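Local coordinates for protein chorismate mutase (Paraburkholderia phymatum, PDB 5TS9) that probably catalyses the rearrangement of chorismate to prephenate, as expected of a dimeric, all-helical chorismate mutase of type II, at residues 87-90 with 91-94. Sequence-based numbering, arbitrary orientation.
Sequences ALLN and NWRR
Trp92 lays its indole alongside Leu88, one helical turn earlier. CB of Leu88 sits over the six-membered ring of Trp92 in a CH-pi contact, 4.1 Å from the centroid and 17° off the ring normal. The carbonyl O of Leu88 also lies above the indole, offset toward its rim, and accepts a hydrogen bond from the backbone N of Trp92 at 2.8 Å. With CG of Trp92 anti to its carbonyl carbon (chi1 -60°), the ring is swung back along the helix toward Leu88. Leu89 reaches the indole obliquely, CD2 lying 4.0 Å from CE3 of Trp92. Ala33 and Leu34 of helix 16-39, and Ala98 and Pro99, also touch Trp92.

Polar groups fill another side of the same helix. Arg93 runs extended from CG to NE and donates from NH1 to OD1 of Asn90 at 2.8 Å. The oxygen lies near the guanidinium plane, but the donor is tilted 35° from the amide's carbonyl plane. ND2 of the same amide bonds to Asp163 of the second subunit. Arg94 bends at chi3, which folds its guanidinium back so that the carbonyl O of Asn90 lies over its centre. NH2 of Arg94 donates to OD1 of Asn91 at 2.8 Å, in the plane of that carbonyl. The same NH2 forms a salt bridge with Asp163 of the second subunit, and NH1 bonds to O of Ala142 there.

Near its C-terminal end, helix 67-95 thus has an apolar side and a polar side. The indole and leucines pack within the subunit, while the amides and Arg94 face the dimer partner. Asp163 of that partner probably offsets the charge of Arg94, and the bonds to Asn91 and Ala142 should restrict rotation of its guanidinium.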
loop_
_atom_site.group_PDB
_atom_site.type_symbol
_atom_site.label_atom_id
_atom_site.label_comp_id
_atom_site.label_asym_id
_atom_site.label_seq_id
_atom_site.Cartn_x
_atom_site.Cartn_y
_atom_site.Cartn_z
ATOM N N ALA A 87 7.029 -4.052 -4.529
ATOM C CA ALA A 87 7.522 -5.288 -3.917
ATOM C C ALA A 87 8.150 -6.203 -4.958
ATOM O O ALA A 87 9.224 -6.776 -4.730
ATOM C CB ALA A 87 6.389 -6.012 -3.190
ATOM N N LEU A 88 7.487 -6.354 -6.102
ATOM C CA LEU A 88 8.025 -7.184 -7.178
ATOM C C LEU A 88 9.359 -6.643 -7.659
ATOM O O LEU A 88 10.318 -7.398 -7.837
ATOM C CB LEU A 88 7.039 -7.249 -8.344
ATOM C CG LEU A 88 5.733 -8.019 -8.158
ATOM C CD1 LEU A 88 4.943 -7.912 -9.443
ATOM C CD2 LEU A 88 6.044 -9.500 -7.860
ATOM N N LEU A 89 9.428 -5.330 -7.918
ATOM C CA LEU A 89 10.663 -4.758 -8.445
ATOM C C LEU A 89 11.812 -4.968 -7.482
ATOM O O LEU A 89 12.930 -5.288 -7.899
ATOM C CB LEU A 89 10.471 -3.274 -8.726
ATOM C CG LEU A 89 9.678 -3.004 -9.992
ATOM C CD1 LEU A 89 9.264 -1.572 -9.990
ATOM C CD2 LEU A 89 10.512 -3.368 -11.267
ATOM N N ASN A 90 11.563 -4.804 -6.177
ATOM C CA ASN A 90 12.669 -5.008 -5.247
ATOM C C ASN A 90 12.974 -6.483 -5.067
ATOM O O ASN A 90 14.134 -6.834 -4.828
ATOM C CB ASN A 90 12.386 -4.341 -3.897
ATOM C CG ASN A 90 13.004 -2.943 -3.799
ATOM O OD1 ASN A 90 13.613 -2.461 -4.758
ATOM N ND2 ASN A 90 12.862 -2.291 -2.631
ATOM N N ASN A 91 11.964 -7.357 -5.169
ATOM C CA ASN A 91 12.243 -8.790 -5.189
ATOM C C ASN A 91 13.176 -9.128 -6.341
ATOM O O ASN A 91 14.155 -9.855 -6.166
ATOM C CB ASN A 91 10.951 -9.606 -5.317
ATOM C CG ASN A 91 10.157 -9.628 -4.034
ATOM O OD1 ASN A 91 10.635 -9.151 -3.019
ATOM N ND2 ASN A 91 8.944 -10.182 -4.075
ATOM N N TRP A 92 12.882 -8.599 -7.524
ATOM C CA TRP A 92 13.724 -8.866 -8.695
ATOM C C TRP A 92 15.090 -8.222 -8.546
ATOM O O TRP A 92 16.110 -8.818 -8.919
ATOM C CB TRP A 92 13.026 -8.353 -9.951
ATOM C CG TRP A 92 11.711 -9.008 -10.157
ATOM C CD1 TRP A 92 11.305 -10.217 -9.642
ATOM C CD2 TRP A 92 10.612 -8.500 -10.921
ATOM N NE1 TRP A 92 10.006 -10.489 -10.047
ATOM C CE2 TRP A 92 9.564 -9.448 -10.831
ATOM C CE3 TRP A 92 10.409 -7.336 -11.665
ATOM C CZ2 TRP A 92 8.324 -9.265 -11.468
ATOM C CZ3 TRP A 92 9.185 -7.151 -12.302
ATOM C CH2 TRP A 92 8.153 -8.114 -12.194
ATOM N N ARG A 93 15.135 -7.004 -8.000
ATOM C CA ARG A 93 16.427 -6.350 -7.772
ATOM C C ARG A 93 17.327 -7.196 -6.875
ATOM O O ARG A 93 18.535 -7.284 -7.111
ATOM C CB ARG A 93 16.227 -4.951 -7.167
ATOM C CG ARG A 93 15.755 -3.884 -8.152
ATOM C CD ARG A 93 15.834 -2.495 -7.546
ATOM N NE ARG A 93 15.285 -1.483 -8.442
ATOM C CZ ARG A 93 14.082 -0.940 -8.321
ATOM N NH1 ARG A 93 13.284 -1.288 -7.312
ATOM N NH2 ARG A 93 13.680 -0.033 -9.205
ATOM N N ARG A 94 16.753 -7.847 -5.850
ATOM C CA ARG A 94 17.570 -8.645 -4.935
ATOM C C ARG A 94 18.072 -9.931 -5.590
ATOM O O ARG A 94 19.106 -10.471 -5.181
ATOM C CB ARG A 94 16.776 -8.981 -3.663
ATOM C CG ARG A 94 16.602 -7.800 -2.687
ATOM C CD ARG A 94 15.836 -8.189 -1.388
ATOM N NE ARG A 94 14.387 -8.217 -1.591
ATOM C CZ ARG A 94 13.571 -7.175 -1.444
ATOM N NH1 ARG A 94 14.035 -5.983 -1.054
ATOM N NH2 ARG A 94 12.267 -7.332 -1.660
#